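Local coordinates for protein endosialidase (Enterobacteria phage phi92, PDB 4HIZ) that hydrolyses internal alpha-2,8 and alpha-2,9 linkages of sialic acid polymers, as an endosialidase of phage phi92, at residues Thr86-Val92 / Val474-Lys480; Glu291-Val297 / Glu349-Tyr354; Tyr409-Thr413 / Leu484-Phe488. All blocks are in the same frame, centred on the assembly; numbering follows the deposited sequence.

Contact 1 (Thr86-Val92 / Val474-Lys480). With NA (sodium ion), chain B; EDO (1,2-ethanediol), chain L.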
loop_
_atom_site.group_PDB
_atom_site.type_symbol
_atom_site.label_atom_id
_atom_site.label_comp_id
_atom_site.label_asym_id
_atom_site.label_seq_id
_atom_site.Cartn_x
_atom_site.Cartn_y
_atom_site.Cartn_z
ATOM N N THR A 86 -3.162 22.525 -6.917
ATOM C CA THR A 86 -2.546 23.152 -5.738
ATOM C C THR A 86 -2.686 24.684 -5.822
ATOM O O THR A 86 -2.603 25.332 -4.785
ATOM C CB THR A 86 -1.060 22.839 -5.609
ATOM O OG1 THR A 86 -0.392 23.369 -6.756
ATOM C CG2 THR A 86 -0.826 21.278 -5.515
ATOM N N GLN A 87 -2.921 25.242 -7.020
ATOM C CA GLN A 87 -2.993 26.727 -7.161
ATOM C C GLN A 87 -3.981 27.320 -6.157
ATOM O O GLN A 87 -5.069 26.769 -5.965
ATOM C CB GLN A 87 -3.409 27.145 -8.595
ATOM C CG GLN A 87 -4.762 26.627 -8.979
ATOM C CD GLN A 87 -5.215 27.072 -10.392
ATOM O OE1 GLN A 87 -5.979 26.366 -11.047
ATOM N NE2 GLN A 87 -4.768 28.256 -10.838
ATOM N N ASP A 88 -3.595 28.394 -5.454
ATOM C CA ASP A 88 -2.214 28.728 -5.117
ATOM C C ASP A 88 -2.199 28.712 -3.584
ATOM O O ASP A 88 -2.421 29.757 -2.945
ATOM C CB ASP A 88 -1.806 30.111 -5.659
ATOM C CG ASP A 88 -0.371 30.481 -5.299
ATOM O OD1 ASP A 88 0.415 29.559 -4.929
ATOM O OD2 ASP A 88 -0.017 31.692 -5.370
ATOM N N LYS A 89 -1.972 27.531 -3.010
ATOM C CA LYS A 89 -2.278 27.248 -1.608
ATOM C C LYS A 89 -1.123 26.693 -0.812
ATOM O O LYS A 89 -1.276 26.480 0.401
ATOM C CB LYS A 89 -3.409 26.180 -1.526
ATOM C CG LYS A 89 -4.750 26.674 -2.128
ATOM C CD LYS A 89 -5.852 25.630 -1.940
ATOM C CE LYS A 89 -5.654 24.413 -2.933
ATOM N NZ LYS A 89 -6.067 24.809 -4.385
ATOM N N THR A 90 0.006 26.394 -1.453
ATOM C CA THR A 90 1.083 25.746 -0.673
ATOM C C THR A 90 1.691 26.639 0.406
ATOM O O THR A 90 1.674 27.867 0.290
ATOM C CB THR A 90 2.221 25.198 -1.569
ATOM O OG1 THR A 90 2.905 26.272 -2.217
ATOM C CG2 THR A 90 1.684 24.174 -2.583
ATOM N N PHE A 91 2.234 26.016 1.452
ATOM C CA PHE A 91 2.919 26.762 2.498
ATOM C C PHE A 91 3.775 25.817 3.320
ATOM O O PHE A 91 3.619 24.589 3.243
ATOM C CB PHE A 91 1.877 27.536 3.374
ATOM C CG PHE A 91 0.926 26.642 4.132
ATOM C CD1 PHE A 91 1.273 26.115 5.392
ATOM C CD2 PHE A 91 -0.302 26.285 3.585
ATOM C CE1 PHE A 91 0.377 25.279 6.075
ATOM C CE2 PHE A 91 -1.213 25.452 4.269
ATOM C CZ PHE A 91 -0.870 24.936 5.524
ATOM N N VAL A 92 4.723 26.396 4.049
ATOM C CA VAL A 92 5.589 25.653 4.970
ATOM C C VAL A 92 5.345 26.211 6.372
ATOM O O VAL A 92 5.318 27.452 6.581
ATOM C CB VAL A 92 7.062 25.796 4.553
ATOM C CG1 VAL A 92 7.996 25.029 5.522
ATOM C CG2 VAL A 92 7.256 25.294 3.080
ATOM N N VAL A 474 -1.280 24.376 -13.111
ATOM C CA VAL A 474 -2.203 24.901 -12.105
ATOM C C VAL A 474 -1.605 24.738 -10.686
ATOM O O VAL A 474 -2.243 24.205 -9.775
ATOM C CB VAL A 474 -3.660 24.327 -12.230
ATOM C CG1 VAL A 474 -4.347 24.905 -13.520
ATOM C CG2 VAL A 474 -3.733 22.767 -12.219
ATOM N N GLY A 475 -0.379 25.236 -10.547
ATOM C CA GLY A 475 0.473 24.899 -9.402
ATOM C C GLY A 475 0.708 26.050 -8.428
ATOM O O GLY A 475 -0.010 27.059 -8.405
ATOM N N SER A 476 1.719 25.841 -7.592
ATOM C CA SER A 476 1.943 26.752 -6.462
ATOM C C SER A 476 3.399 26.620 -6.045
ATOM O O SER A 476 4.018 25.552 -6.246
ATOM C CB SER A 476 0.997 26.304 -5.354
ATOM O OG SER A 476 1.095 27.146 -4.221
ATOM N N VAL A 477 3.969 27.688 -5.478
ATOM C CA VAL A 477 5.383 27.663 -5.065
ATOM C C VAL A 477 5.520 27.967 -3.598
ATOM O O VAL A 477 4.891 28.916 -3.080
ATOM C CB VAL A 477 6.202 28.705 -5.884
ATOM C CG1 VAL A 477 7.643 28.908 -5.298
ATOM C CG2 VAL A 477 6.235 28.259 -7.399
ATOM N N CYS A 478 6.376 27.198 -2.915
ATOM C CA CYS A 478 6.713 27.573 -1.540
ATOM C C CYS A 478 8.193 27.279 -1.288
ATOM O O CYS A 478 8.878 26.697 -2.140
ATOM C CB CYS A 478 5.830 26.811 -0.525
ATOM S SG CYS A 478 6.027 24.996 -0.633
ATOM N N VAL A 479 8.700 27.700 -0.123
ATOM C CA VAL A 479 10.129 27.569 0.145
ATOM C C VAL A 479 10.336 27.074 1.546
ATOM O O VAL A 479 9.650 27.521 2.485
ATOM C CB VAL A 479 10.824 28.971 -0.007
ATOM C CG1 VAL A 479 12.273 28.976 0.522
ATOM C CG2 VAL A 479 10.817 29.390 -1.483
ATOM N N LYS A 480 11.304 26.178 1.714
ATOM C CA LYS A 480 11.747 25.790 3.063
ATOM C C LYS A 480 13.255 25.805 3.102
ATOM O O LYS A 480 13.897 25.038 2.425
ATOM C CB LYS A 480 11.218 24.416 3.485
ATOM C CG LYS A 480 11.729 24.010 4.907
ATOM C CD LYS A 480 11.250 22.631 5.344
ATOM C CE LYS A 480 11.849 22.242 6.715
ATOM N NZ LYS A 480 13.306 22.063 6.620
HETATM NA NA NA B . 3.265 29.575 -1.055
HETATM C C1 EDO L . 6.483 29.421 3.553
HETATM O O1 EDO L . 5.083 29.226 3.369
HETATM C C2 EDO L . 7.147 30.173 2.397
HETATM O O2 EDO L . 6.835 29.533 1.175
HETATM O O HOH W 1 -1.672 21.466 -9.177
HETATM O O HOH W 2 2.900 30.262 -4.800
HETATM O O HOH W 3 3.797 31.607 0.867
#
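S476 meets D88 and T90 through its hydroxyl, and this oxygen carries most of the polar traffic of the contact. S476 OG donates to D88 OD1 at 2.6 Å, reaching that oxygen nearly end-on. T90 N and T90 OG1 both donate to S476 OG, the first at 3.1 Å with a fairly straight N-H (159°) and the second at 2.8 Å. S476 OG lies anti to its own nitrogen (chi1 -178°), which extends it from the strand into the 86-92 loop. The three bonds hold the hydroxyl in a fixed rotation in a buried place.

Backbone bonding is sparse. Q87 N gives a bond to V474 O at 3.0 Å. One water accepts from T86 N and donates to the same carbonyl. A second water accepts from V477 N and lies close to D88 OD1, probably donating to it. The peptide bond before D88 is cis.

A sodium ion joins the two segments directly. T90 O and V477 O each bind it at 2.7 Å, and a water is a further ligand. Beyond it, an ethanediol, probably from the crystallisation liquor, takes N-H bonds from V92 and V479 through its two oxygens.

The apolar contacts lie at the 92 end. V92 CG2 packs on C478 SG at 3.9 Å, and V92 CG1 crosses the start of the K480 chain at about a right angle. The polar end of K480 turns elsewhere, to D122 and to Y433 of a neighbouring subunit.

D88 OD2 forms a salt bridge with K353, which probably offsets its charge, and a hydrogen bond with S294 OG. Side-chain, water and metal bridges thus do most of the joining between this loop and the edge strand 473-480.

Contact 2 (Glu291-Val297 / Glu349-Tyr354). With EDO (1,2-ethanediol), chain J.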
loop_
_atom_site.group_PDB
_atom_site.type_symbol
_atom_site.label_atom_id
_atom_site.label_comp_id
_atom_site.label_asym_id
_atom_site.label_seq_id
_atom_site.Cartn_x
_atom_site.Cartn_y
_atom_site.Cartn_z
ATOM N N GLU A 291 -13.178 33.598 -9.294
ATOM C CA GLU A 291 -12.355 32.771 -8.396
ATOM C C GLU A 291 -11.607 33.638 -7.436
ATOM O O GLU A 291 -11.137 34.713 -7.815
ATOM C CB GLU A 291 -11.288 31.926 -9.156
ATOM C CG GLU A 291 -11.856 30.779 -9.972
ATOM C CD GLU A 291 -10.826 30.116 -10.883
ATOM O OE1 GLU A 291 -9.815 30.756 -11.205
ATOM O OE2 GLU A 291 -11.001 28.946 -11.270
ATOM N N THR A 292 -11.495 33.173 -6.190
ATOM C CA THR A 292 -10.463 33.647 -5.263
ATOM C C THR A 292 -9.268 32.687 -5.368
ATOM O O THR A 292 -9.447 31.457 -5.539
ATOM C CB THR A 292 -10.962 33.725 -3.806
ATOM O OG1 THR A 292 -11.460 32.463 -3.351
ATOM C CG2 THR A 292 -12.131 34.770 -3.669
ATOM N N HIS A 293 -8.069 33.247 -5.265
ATOM C CA HIS A 293 -6.877 32.513 -5.718
ATOM C C HIS A 293 -5.638 33.171 -5.166
ATOM O O HIS A 293 -5.461 34.394 -5.335
ATOM C CB HIS A 293 -6.861 32.515 -7.267
ATOM C CG HIS A 293 -5.657 31.853 -7.886
ATOM N ND1 HIS A 293 -4.485 32.536 -8.138
ATOM C CD2 HIS A 293 -5.465 30.591 -8.359
ATOM C CE1 HIS A 293 -3.624 31.726 -8.746
ATOM N NE2 HIS A 293 -4.202 30.547 -8.899
ATOM N N SER A 294 -4.801 32.395 -4.459
ATOM C CA SER A 294 -3.536 32.885 -3.889
ATOM C C SER A 294 -3.773 33.646 -2.573
ATOM O O SER A 294 -4.879 34.160 -2.300
ATOM C CB SER A 294 -2.737 33.746 -4.906
ATOM O OG SER A 294 -1.354 33.783 -4.577
ATOM N N PHE A 295 -2.723 33.710 -1.778
ATOM C CA PHE A 295 -2.818 34.235 -0.416
ATOM C C PHE A 295 -1.447 34.758 -0.057
ATOM O O PHE A 295 -0.432 34.085 -0.294
ATOM C CB PHE A 295 -3.208 33.091 0.548
ATOM C CG PHE A 295 -3.284 33.497 1.984
ATOM C CD1 PHE A 295 -2.163 33.392 2.797
ATOM C CD2 PHE A 295 -4.481 33.962 2.521
ATOM C CE1 PHE A 295 -2.226 33.736 4.175
ATOM C CE2 PHE A 295 -4.569 34.324 3.878
ATOM C CZ PHE A 295 -3.438 34.207 4.703
ATOM N N THR A 296 -1.374 35.934 0.569
ATOM C CA THR A 296 -0.075 36.327 1.122
ATOM C C THR A 296 -0.257 37.235 2.345
ATOM O O THR A 296 -1.187 38.052 2.424
ATOM C CB THR A 296 0.821 37.014 0.045
ATOM O OG1 THR A 296 2.143 37.212 0.557
ATOM C CG2 THR A 296 0.246 38.381 -0.365
ATOM N N VAL A 297 0.620 37.055 3.326
ATOM C CA VAL A 297 0.571 37.858 4.551
ATOM C C VAL A 297 1.330 39.164 4.405
ATOM O O VAL A 297 2.466 39.178 3.941
ATOM C CB VAL A 297 1.145 37.088 5.734
ATOM C CG1 VAL A 297 1.243 38.008 6.989
ATOM C CG2 VAL A 297 0.266 35.892 6.015
ATOM N N GLU A 349 -6.666 34.672 -12.273
ATOM C CA GLU A 349 -5.848 33.892 -11.335
ATOM C C GLU A 349 -4.514 34.505 -10.982
ATOM O O GLU A 349 -3.455 33.922 -11.251
ATOM C CB GLU A 349 -5.657 32.480 -11.905
ATOM C CG GLU A 349 -6.970 31.711 -11.869
ATOM C CD GLU A 349 -6.903 30.343 -12.546
ATOM O OE1 GLU A 349 -5.825 29.960 -13.062
ATOM O OE2 GLU A 349 -7.951 29.654 -12.579
ATOM N N PRO A 350 -4.544 35.678 -10.346
ATOM C CA PRO A 350 -3.294 36.293 -9.893
ATOM C C PRO A 350 -2.590 35.474 -8.807
ATOM O O PRO A 350 -3.254 35.010 -7.879
ATOM C CB PRO A 350 -3.749 37.635 -9.305
ATOM C CG PRO A 350 -5.198 37.369 -8.879
ATOM C CD PRO A 350 -5.733 36.479 -9.986
ATOM N N CYS A 351 -1.274 35.328 -8.925
ATOM C CA CYS A 351 -0.488 34.802 -7.804
ATOM C C CYS A 351 0.083 36.040 -7.153
ATOM O O CYS A 351 0.625 36.927 -7.841
ATOM C CB CYS A 351 0.650 33.917 -8.297
ATOM S SG CYS A 351 0.057 32.309 -8.937
ATOM N N ILE A 352 -0.036 36.120 -5.834
ATOM C CA ILE A 352 0.442 37.316 -5.143
ATOM C C ILE A 352 1.342 36.950 -3.971
ATOM O O ILE A 352 1.054 35.993 -3.242
ATOM C CB ILE A 352 -0.716 38.199 -4.614
ATOM C CG1 ILE A 352 -1.706 37.393 -3.763
ATOM C CG2 ILE A 352 -1.454 38.839 -5.784
ATOM C CD1 ILE A 352 -2.791 38.281 -3.074
ATOM N N LYS A 353 2.440 37.691 -3.803
ATOM C CA LYS A 353 3.347 37.461 -2.672
ATOM C C LYS A 353 3.924 38.794 -2.208
ATOM O O LYS A 353 4.366 39.604 -3.011
ATOM C CB LYS A 353 4.484 36.509 -3.047
ATOM C CG LYS A 353 4.019 35.053 -3.329
ATOM C CD LYS A 353 3.478 34.390 -2.048
ATOM C CE LYS A 353 2.768 33.029 -2.325
ATOM N NZ LYS A 353 1.565 33.238 -3.280
ATOM N N TYR A 354 3.923 38.987 -0.902
ATOM C CA TYR A 354 4.482 40.204 -0.297
ATOM C C TYR A 354 5.848 39.914 0.287
ATOM O O TYR A 354 6.007 38.950 1.065
ATOM C CB TYR A 354 3.518 40.665 0.789
ATOM C CG TYR A 354 3.872 41.932 1.515
ATOM C CD1 TYR A 354 3.545 43.174 0.981
ATOM C CD2 TYR A 354 4.468 41.883 2.767
ATOM C CE1 TYR A 354 3.830 44.357 1.692
ATOM C CE2 TYR A 354 4.755 43.052 3.458
ATOM C CZ TYR A 354 4.439 44.263 2.908
ATOM O OH TYR A 354 4.715 45.433 3.628
HETATM C C1 EDO J . 6.017 34.975 0.980
HETATM O O1 EDO J . 5.800 33.657 1.506
HETATM C C2 EDO J . 4.898 35.924 1.409
HETATM O O2 EDO J . 3.657 35.208 1.623
HETATM O O HOH W 4 -0.422 31.498 -2.026
#
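H293 lies against E349 and P350 and is held in two ways. H293 ND1 donates to P350 O at 2.8 Å, with the oxygen in the plane of the imidazole but the donor well above the plane of the carbonyl. E349 CB sits over the centre of one ring face, 3.8 Å from the centroid, in a CH-pi contact. C351 SG lies at the ring edge. With CG anti to the backbone nitrogen (chi1 177°), the H293 ring is carried across to the other strand.

Two hydroxyls take the place of strand carbonyls. I352 N donates to S294 OG at 3.0 Å in a nearly straight bond (171°). Two residues on, Y354 N donates to T296 OG1 at 2.9 Å. T296 OG1 also bonds an ethanediol, probably from the crystallisation liquor.

At the 291 end, two carboxylates meet nearly coplanar. E291 OE1 is 2.6 Å from E349 OE2.

The second shell sets these groups in place. R364 forms a salt bridge with E349 OE1. Q87 NE2 hydrogen bonds to that oxygen and also lies close to H293 NE2. D88 takes a hydrogen bond from S294 and a salt bridge from K353. K353 NZ folds back onto I352 O at 2.8 Å and donates to a water that probably bonds F295 O.

The strands run parallel, 5° apart with axes 5.8 Å from each other, yet their direct bonds run through side chains. Each is an outermost strand of its own four-stranded antiparallel sheet. Adjoining innermost strands of successive blades, nearly aligned round a central axis, are what a beta-propeller shows, here that of the catalytic domain.

Contact 3 (Tyr409-Thr413 / Leu484-Phe488)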
loop_
_atom_site.group_PDB
_atom_site.type_symbol
_atom_site.label_atom_id
_atom_site.label_comp_id
_atom_site.label_asym_id
_atom_site.label_seq_id
_atom_site.Cartn_x
_atom_site.Cartn_y
_atom_site.Cartn_z
ATOM N N TYR A 409 11.660 33.678 -8.800
ATOM C CA TYR A 409 11.674 32.404 -9.552
ATOM C C TYR A 409 10.222 32.110 -9.899
ATOM O O TYR A 409 9.399 31.865 -8.996
ATOM C CB TYR A 409 12.230 31.271 -8.693
ATOM C CG TYR A 409 13.714 31.274 -8.501
ATOM C CD1 TYR A 409 14.319 32.142 -7.610
ATOM C CD2 TYR A 409 14.513 30.356 -9.162
ATOM C CE1 TYR A 409 15.684 32.103 -7.416
ATOM C CE2 TYR A 409 15.861 30.321 -8.968
ATOM C CZ TYR A 409 16.443 31.191 -8.090
ATOM O OH TYR A 409 17.807 31.158 -7.886
ATOM N N ILE A 410 9.904 32.173 -11.201
ATOM C CA ILE A 410 8.527 32.111 -11.693
ATOM C C ILE A 410 8.344 30.864 -12.563
ATOM O O ILE A 410 9.166 30.637 -13.442
ATOM C CB ILE A 410 8.188 33.370 -12.534
ATOM C CG1 ILE A 410 8.417 34.621 -11.674
ATOM C CG2 ILE A 410 6.738 33.298 -13.020
ATOM C CD1 ILE A 410 8.275 35.938 -12.458
ATOM N N PHE A 411 7.271 30.112 -12.319
ATOM C CA PHE A 411 7.051 28.809 -12.963
ATOM C C PHE A 411 5.719 28.813 -13.693
ATOM O O PHE A 411 4.747 29.423 -13.246
ATOM C CB PHE A 411 7.006 27.692 -11.904
ATOM C CG PHE A 411 8.313 27.466 -11.195
ATOM C CD1 PHE A 411 8.724 28.329 -10.161
ATOM C CD2 PHE A 411 9.151 26.451 -11.584
ATOM C CE1 PHE A 411 9.926 28.127 -9.508
ATOM C CE2 PHE A 411 10.377 26.222 -10.910
ATOM C CZ PHE A 411 10.768 27.048 -9.877
ATOM N N GLY A 412 5.640 28.048 -14.773
ATOM C CA GLY A 412 4.376 27.814 -15.442
ATOM C C GLY A 412 4.501 26.525 -16.241
ATOM O O GLY A 412 5.612 26.018 -16.445
ATOM N N THR A 413 3.361 25.993 -16.631
ATOM C CA THR A 413 3.338 24.722 -17.389
ATOM C C THR A 413 2.298 24.838 -18.471
ATOM O O THR A 413 1.175 25.251 -18.190
ATOM C CB THR A 413 2.945 23.571 -16.447
ATOM O OG1 THR A 413 3.870 23.507 -15.347
ATOM C CG2 THR A 413 2.930 22.214 -17.172
ATOM N N LEU A 484 13.468 25.348 -2.786
ATOM C CA LEU A 484 12.223 25.938 -3.291
ATOM C C LEU A 484 11.416 24.786 -3.941
ATOM O O LEU A 484 12.006 23.875 -4.518
ATOM C CB LEU A 484 12.597 27.003 -4.325
ATOM C CG LEU A 484 11.413 27.596 -5.117
ATOM C CD1 LEU A 484 11.730 29.073 -5.513
ATOM C CD2 LEU A 484 11.073 26.779 -6.375
ATOM N N TYR A 485 10.091 24.819 -3.823
ATOM C CA TYR A 485 9.218 23.766 -4.352
ATOM C C TYR A 485 8.190 24.384 -5.298
ATOM O O TYR A 485 7.434 25.277 -4.902
ATOM C CB TYR A 485 8.455 23.068 -3.226
ATOM C CG TYR A 485 9.407 22.496 -2.188
ATOM C CD1 TYR A 485 9.892 23.303 -1.145
ATOM C CD2 TYR A 485 9.829 21.164 -2.239
ATOM C CE1 TYR A 485 10.788 22.826 -0.197
ATOM C CE2 TYR A 485 10.704 20.681 -1.290
ATOM C CZ TYR A 485 11.173 21.497 -0.287
ATOM O OH TYR A 485 12.077 20.994 0.656
ATOM N N TYR A 486 8.176 23.898 -6.539
ATOM C CA TYR A 486 7.045 24.181 -7.432
ATOM C C TYR A 486 6.209 22.920 -7.418
ATOM O O TYR A 486 6.678 21.858 -7.865
ATOM C CB TYR A 486 7.544 24.509 -8.839
ATOM C CG TYR A 486 6.463 24.582 -9.940
ATOM C CD1 TYR A 486 5.290 25.294 -9.750
ATOM C CD2 TYR A 486 6.632 23.924 -11.168
ATOM C CE1 TYR A 486 4.339 25.414 -10.733
ATOM C CE2 TYR A 486 5.682 24.013 -12.181
ATOM C CZ TYR A 486 4.528 24.761 -11.948
ATOM O OH TYR A 486 3.575 24.855 -12.935
ATOM N N ILE A 487 4.989 23.013 -6.910
ATOM C CA ILE A 487 4.185 21.817 -6.669
ATOM C C ILE A 487 2.965 21.977 -7.553
ATOM O O ILE A 487 2.234 22.984 -7.470
ATOM C CB ILE A 487 3.786 21.689 -5.182
ATOM C CG1 ILE A 487 5.057 21.784 -4.325
ATOM C CG2 ILE A 487 3.023 20.352 -4.913
ATOM C CD1 ILE A 487 4.811 21.527 -2.823
ATOM N N PHE A 488 2.735 20.995 -8.411
ATOM C CA PHE A 488 1.863 21.244 -9.565
ATOM C C PHE A 488 1.368 19.939 -10.166
ATOM O O PHE A 488 1.778 18.861 -9.737
ATOM C CB PHE A 488 2.601 22.067 -10.630
ATOM C CG PHE A 488 3.744 21.329 -11.298
ATOM C CD1 PHE A 488 4.914 21.059 -10.602
ATOM C CD2 PHE A 488 3.637 20.900 -12.619
ATOM C CE1 PHE A 488 5.984 20.380 -11.193
ATOM C CE2 PHE A 488 4.688 20.226 -13.230
ATOM C CZ PHE A 488 5.876 19.968 -12.515
#
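F411 and Y486 are brought together by different first torsions. F411 CG stands beside its backbone nitrogen (chi1 -66°), whereas Y486 CG is anti to its own (chi1 170°). The two side chains slide past each other in opposite directions. Each CB ends over the other's ring. F411 CB lies 3.5 Å from the centroid of the Y486 ring, close to its normal, and Y486 CB lies 3.8 Å from the centroid of the F411 ring, nearer the rim. The planes are 21° apart, but the rings are slid so far that they barely overlap. The contact is thus a mutual CH-pi pair more than a stack.

The phenol end of Y486 is also fixed. Y486 OH and T413 OG1 hydrogen bond at 2.8 Å, with T413 OG1 in the plane of the phenol ring. T413 OG1 has a further bond to T436 OG1. F488 CD1 covers the face of the Y486 ring opposite F411.

L484 fills the other end with its two methyl groups. L484 CD2 touches F411 CZ at 3.5 Å, and L484 CD1 touches Y409 CB at 3.9 Å. The polar end of Y409 bonds instead to K440.

The strand axes are 8.9 Å apart at closest and run roughly parallel. Both sheets belong to the catalytic propeller and pack face to face, as neighbouring blades do. Strand 407-413 pairs with 401-404 and 435-442. Strand 483-490 lies between 473-480 and 516-523. V477 from 473-480 touches F411, L484 and Y486, while M438 from 435-442 packs on Y409 and F411.

All three contacts lie in the catalytic beta-propeller. Contacts 1 and 2 have centres 11 Å apart and meet through the loop 86-92: D88 OD2 is 2.6 Å from S294 OG, and Q87 NE2 is 3.0 Å from E349 OE1. Contacts 1 and 3 are closer, with centres 8 Å apart. Their strands 473-480 and 483-490 are neighbours in one sheet, and T86 OG1 reaches I487 O at 2.7 Å. Contacts 2 and 3 do not touch; their nearest atoms are about 7 Å apart. The sodium ion bound in contact 1 is about 4 Å from the K353 side chain of contact 2. None of the glycan-pocket residues belongs to these segments.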